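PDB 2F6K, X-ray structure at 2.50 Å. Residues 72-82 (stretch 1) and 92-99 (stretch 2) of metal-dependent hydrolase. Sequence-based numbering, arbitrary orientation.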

ATOM      1  N   LEU A  72      22.929  11.402 -11.517  1.00 29.16           N
ATOM      2  CA  LEU A  72      21.892  12.345 -11.912  1.00 29.04           C
ATOM      3  C   LEU A  72      21.934  13.604 -11.066  1.00 28.14           C
ATOM      4  O   LEU A  72      21.786  14.712 -11.585  1.00 26.89           O
ATOM      5  N   VAL A  73      22.143  13.428  -9.765  1.00 27.49           N
ATOM      6  CA  VAL A  73      22.234  14.559  -8.849  1.00 28.17           C
ATOM      7  C   VAL A  73      23.430  15.435  -9.236  1.00 29.23           C
ATOM      8  O   VAL A  73      23.310  16.656  -9.296  1.00 28.61           O
ATOM      9  N   GLU A  74      24.576  14.812  -9.506  1.00 29.41           N
ATOM     10  CA  GLU A  74      25.770  15.558  -9.885  1.00 32.03           C
ATOM     11  C   GLU A  74      25.571  16.304 -11.204  1.00 32.82           C
ATOM     12  O   GLU A  74      26.048  17.429 -11.366  1.00 32.29           O
ATOM     13  N   ALA A  75      24.857  15.690 -12.143  1.00 33.03           N
ATOM     14  CA  ALA A  75      24.614  16.336 -13.433  1.00 32.69           C
ATOM     15  C   ALA A  75      23.673  17.527 -13.261  1.00 33.17           C
ATOM     16  O   ALA A  75      23.797  18.534 -13.955  1.00 32.51           O
ATOM     17  N   ALA A  76      22.737  17.408 -12.324  1.00 32.45           N
ATOM     18  CA  ALA A  76      21.771  18.469 -12.067  1.00 32.07           C
ATOM     19  C   ALA A  76      22.432  19.638 -11.348  1.00 33.46           C
ATOM     20  O   ALA A  76      22.141  20.806 -11.623  1.00 29.63           O
ATOM     21  N   ASN A  77      23.320  19.333 -10.414  1.00 36.94           N
ATOM     22  CA  ASN A  77      23.997  20.402  -9.704  1.00 38.78           C
ATOM     23  C   ASN A  77      25.032  21.099 -10.577  1.00 39.55           C
ATOM     24  O   ASN A  77      25.260  22.292 -10.424  1.00 39.67           O
ATOM     25  N   ASP A  78      25.659  20.365 -11.492  1.00 40.22           N
ATOM     26  CA  ASP A  78      26.626  20.988 -12.390  1.00 42.48           C
ATOM     27  C   ASP A  78      25.882  21.984 -13.297  1.00 41.61           C
ATOM     28  O   ASP A  78      26.364  23.089 -13.553  1.00 37.63           O
ATOM     29  N   ASP A  79      24.702  21.586 -13.768  1.00 39.89           N
ATOM     30  CA  ASP A  79      23.883  22.440 -14.623  1.00 41.80           C
ATOM     31  C   ASP A  79      23.474  23.693 -13.851  1.00 41.26           C
ATOM     32  O   ASP A  79      23.555  24.811 -14.364  1.00 40.25           O
ATOM     33  N   GLY A  80      23.033  23.502 -12.614  1.00 39.23           N
ATOM     34  CA  GLY A  80      22.631  24.635 -11.805  1.00 39.37           C
ATOM     35  C   GLY A  80      23.790  25.594 -11.597  1.00 39.66           C
ATOM     36  O   GLY A  80      23.634  26.813 -11.711  1.00 38.20           O
ATOM     37  N   LYS A  81      24.959  25.034 -11.295  1.00 37.59           N
ATOM     38  CA  LYS A  81      26.159  25.829 -11.074  1.00 37.45           C
ATOM     39  C   LYS A  81      26.557  26.555 -12.358  1.00 35.77           C
ATOM     40  O   LYS A  81      26.838  27.758 -12.347  1.00 33.95           O
ATOM     41  N   SER A  82      26.563  25.817 -13.464  1.00 34.59           N
ATOM     42  CA  SER A  82      26.921  26.374 -14.766  1.00 34.25           C
ATOM     43  C   SER A  82      25.999  27.520 -15.191  1.00 33.98           C
ATOM     44  O   SER A  82      26.436  28.445 -15.879  1.00 32.88           O
ATOM     45  N   GLY A  92      20.244  31.603 -10.046  1.00 33.27           N
ATOM     46  CA  GLY A  92      20.941  30.992  -8.932  1.00 33.63           C
ATOM     47  C   GLY A  92      20.362  29.586  -8.846  1.00 34.01           C
ATOM     48  O   GLY A  92      19.507  29.212  -9.658  1.00 32.37           O
ATOM     49  N   TYR A  93      20.802  28.786  -7.882  1.00 35.66           N
ATOM     50  CA  TYR A  93      20.253  27.447  -7.783  1.00 33.52           C
ATOM     51  C   TYR A  93      20.393  26.807  -6.421  1.00 34.46           C
ATOM     52  O   TYR A  93      21.269  27.166  -5.626  1.00 34.20           O
ATOM     53  N   LEU A  94      19.501  25.849  -6.180  1.00 33.25           N
ATOM     54  CA  LEU A  94      19.483  25.050  -4.969  1.00 31.08           C
ATOM     55  C   LEU A  94      19.944  23.660  -5.415  1.00 32.58           C
ATOM     56  O   LEU A  94      19.452  23.117  -6.407  1.00 33.98           O
ATOM     57  N   ALA A  95      20.889  23.083  -4.689  1.00 29.62           N
ATOM     58  CA  ALA A  95      21.399  21.773  -5.051  1.00 28.77           C
ATOM     59  C   ALA A  95      20.479  20.628  -4.627  1.00 29.58           C
ATOM     60  O   ALA A  95      19.799  20.708  -3.598  1.00 31.52           O
ATOM     61  N   SER A  96      20.459  19.562  -5.426  1.00 27.69           N
ATOM     62  CA  SER A  96      19.665  18.384  -5.098  1.00 29.92           C
ATOM     63  C   SER A  96      20.588  17.461  -4.302  1.00 30.97           C
ATOM     64  O   SER A  96      21.809  17.612  -4.355  1.00 29.96           O
ATOM     65  N   LEU A  97      20.013  16.514  -3.566  1.00 30.75           N
ATOM     66  CA  LEU A  97      20.806  15.601  -2.757  1.00 29.45           C
ATOM     67  C   LEU A  97      20.527  14.147  -3.121  1.00 31.17           C
ATOM     68  O   LEU A  97      19.382  13.766  -3.371  1.00 29.68           O
ATOM     69  N   PRO A  98      21.578  13.314  -3.143  1.00 30.95           N
ATOM     70  CA  PRO A  98      21.450  11.894  -3.478  1.00 29.84           C
ATOM     71  C   PRO A  98      20.755  11.077  -2.390  1.00 28.97           C
ATOM     72  O   PRO A  98      21.211   9.995  -2.018  1.00 30.31           O
ATOM     73  N   ILE A  99      19.658  11.611  -1.866  1.00 30.08           N
ATOM     74  CA  ILE A  99      18.880  10.906  -0.857  1.00 30.88           C
ATOM     75  C   ILE A  99      18.351   9.658  -1.561  1.00 32.96           C
ATOM     76  O   ILE A  99      18.072   9.706  -2.763  1.00 33.86           O
TER

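The contact between helix 72-82 and the segment 92-99 is anchored by the side-chain amide of Asn77, which pairs with the backbone of Ser96 through two hydrogen bonds. The backbone N of Ser96 donates to OD1 of Asn77 at 2.9 Å, with an N-H...O angle of 159°, and ND2 of Asn77 donates to the backbone O of Ser96 at 3.2 Å, with an almost linear angle of 174°. One amide group thus satisfies both the donor and the acceptor of a single residue, much as a neighbouring strand would. The CA-to-CB bond of Asn77 points sideways, but its m rotamer (chi1 -69°, chi2 -21°) brings the amide to the opposing backbone. OD1 also lies 3.2 Å from CA of Ala95 and 3.4 Å from its CB, so the small alanine packs against the same oxygen.

One helical turn before Asn77, Val73 points toward the second stretch and extends the contact with apolar surface. In the t rotamer (chi1 168°), its CG1 approaches the backbone O of Ser96 at 3.3 Å and CD of Pro98 at 4.0 Å, while CG2 lies 3.8 Å from CA of Pro98 and 3.9 Å from C of Leu97. Ser96 directs its CB toward the helix, with chi1 at -71° (m), and this CB is 4.3 Å from CG1 of Val73. The side chain of Leu97 points away, leaving mainly its backbone to meet the valine.

At the other end, Tyr93 points toward the helix and contributes the largest covered area of any residue in the pair. Its p rotamer (chi1 81°, chi2 -70°) lays the ring against the backbone at Gly80. CA of Gly80 sits 4.0 Å from the centroid of the Tyr93 ring and 24° off the ring normal, a CH-pi contact over the face. The absence of a side chain permits this approach: an ideal CB on Gly80 would point toward the strand and fall 2.4 Å from CD2 of Tyr93, a clash. The ring also meets the helix backbone at O of Asn77, 3.6 Å from CE2 of Tyr93, and at O of Gly80, 3.4 Å from CD1 of Tyr93.

Lys81 borders the aromatic ring, with its CB 3.5 Å from OH of Tyr93. Its CB is directed sideways, and the extended chain, t at all four chi angles, carries NZ away from the contact; both NZ and the tyrosine OH are hydrogen-bonded elsewhere in the structure. Glu74, Asp78 and Ser82 point away from the second stretch.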

ATOM      1  CB  LEU A  72      20.514  11.686 -11.822  1.00 28.48           C
ATOM      2  CG  LEU A  72      20.265  10.630 -12.907  1.00 28.84           C
ATOM      3  CD1 LEU A  72      18.907   9.965 -12.690  1.00 32.05           C
ATOM      4  CD2 LEU A  72      20.321  11.291 -14.282  1.00 24.63           C
ATOM      5  CB  VAL A  73      22.404  14.092  -7.388  1.00 26.14           C
ATOM      6  CG1 VAL A  73      22.792  15.266  -6.509  1.00 24.69           C
ATOM      7  CG2 VAL A  73      21.116  13.479  -6.893  1.00 24.55           C
ATOM      8  CB  GLU A  74      26.982  14.620  -9.985  1.00 32.94           C
ATOM      9  CG  GLU A  74      27.333  13.941  -8.662  1.00 38.71           C
ATOM     10  CD  GLU A  74      28.616  13.110  -8.715  1.00 43.81           C
ATOM     11  OE1 GLU A  74      28.854  12.424  -9.735  1.00 43.42           O
ATOM     12  OE2 GLU A  74      29.378  13.135  -7.718  1.00 42.94           O
ATOM     13  CB  ALA A  75      24.020  15.339 -14.424  1.00 31.88           C
ATOM     14  CB  ALA A  76      20.606  17.934 -11.242  1.00 28.28           C
ATOM     15  CB  ASN A  77      24.627  19.876  -8.433  1.00 40.05           C
ATOM     16  CG  ASN A  77      23.595  19.493  -7.413  1.00 46.58           C
ATOM     17  OD1 ASN A  77      22.454  19.953  -7.463  1.00 45.02           O
ATOM     18  ND2 ASN A  77      23.984  18.655  -6.471  1.00 45.24           N
ATOM     19  CB  ASP A  78      27.344  19.933 -13.242  1.00 47.87           C
ATOM     20  CG  ASP A  78      28.259  19.041 -12.418  1.00 56.91           C
ATOM     21  OD1 ASP A  78      28.891  19.573 -11.479  1.00 60.44           O
ATOM     22  OD2 ASP A  78      28.359  17.824 -12.709  1.00 61.59           O
ATOM     23  CB  ASP A  79      22.628  21.689 -15.079  1.00 42.75           C
ATOM     24  CG  ASP A  79      22.880  20.783 -16.270  1.00 46.76           C
ATOM     25  OD1 ASP A  79      24.018  20.286 -16.429  1.00 48.80           O
ATOM     26  OD2 ASP A  79      21.924  20.555 -17.043  1.00 49.76           O
ATOM     27  CB  LYS A  81      27.295  24.922 -10.604  1.00 39.14           C
ATOM     28  CG  LYS A  81      28.641  25.610 -10.508  1.00 43.84           C
ATOM     29  CD  LYS A  81      29.722  24.623 -10.077  1.00 51.14           C
ATOM     30  CE  LYS A  81      31.092  25.291  -9.939  1.00 54.71           C
ATOM     31  NZ  LYS A  81      32.147  24.326  -9.486  1.00 56.82           N
ATOM     32  CB  SER A  82      26.908  25.276 -15.831  1.00 33.71           C
ATOM     33  OG  SER A  82      27.163  25.813 -17.116  1.00 41.96           O
ATOM     34  CB  TYR A  93      20.899  26.521  -8.813  1.00 32.46           C
ATOM     35  CG  TYR A  93      22.252  25.974  -8.403  1.00 34.09           C
ATOM     36  CD1 TYR A  93      23.380  26.802  -8.333  1.00 35.45           C
ATOM     37  CD2 TYR A  93      22.412  24.619  -8.105  1.00 35.67           C
ATOM     38  CE1 TYR A  93      24.637  26.288  -7.983  1.00 30.59           C
ATOM     39  CE2 TYR A  93      23.658  24.098  -7.755  1.00 33.14           C
ATOM     40  CZ  TYR A  93      24.765  24.934  -7.698  1.00 33.26           C
ATOM     41  OH  TYR A  93      25.998  24.407  -7.375  1.00 30.77           O
ATOM     42  CB  LEU A  94      18.067  24.970  -4.402  1.00 27.63           C
ATOM     43  CG  LEU A  94      17.488  26.260  -3.831  1.00 29.20           C
ATOM     44  CD1 LEU A  94      16.049  26.007  -3.398  1.00 25.98           C
ATOM     45  CD2 LEU A  94      18.343  26.734  -2.656  1.00 19.44           C
ATOM     46  CB  ALA A  95      22.771  21.576  -4.444  1.00 24.21           C
ATOM     47  CB  SER A  96      19.178  17.676  -6.368  1.00 28.43           C
ATOM     48  OG  SER A  96      18.185  18.440  -7.025  1.00 27.76           O
ATOM     49  CB  LEU A  97      20.512  15.824  -1.273  1.00 26.70           C
ATOM     50  CG  LEU A  97      20.712  17.236  -0.721  1.00 24.63           C
ATOM     51  CD1 LEU A  97      20.394  17.243   0.768  1.00 23.32           C
ATOM     52  CD2 LEU A  97      22.135  17.692  -0.952  1.00 23.25           C
ATOM     53  CB  PRO A  98      22.898  11.471  -3.706  1.00 26.83           C
ATOM     54  CG  PRO A  98      23.624  12.285  -2.693  1.00 27.23           C
ATOM     55  CD  PRO A  98      22.977  13.654  -2.840  1.00 31.56           C
ATOM     56  CB  ILE A  99      17.719  11.786  -0.370  1.00 29.91           C
ATOM     57  CG1 ILE A  99      18.279  12.908   0.520  1.00 29.75           C
ATOM     58  CG2 ILE A  99      16.670  10.944   0.349  1.00 26.22           C
ATOM     59  CD1 ILE A  99      17.241  13.909   1.002  1.00 30.52           C
TER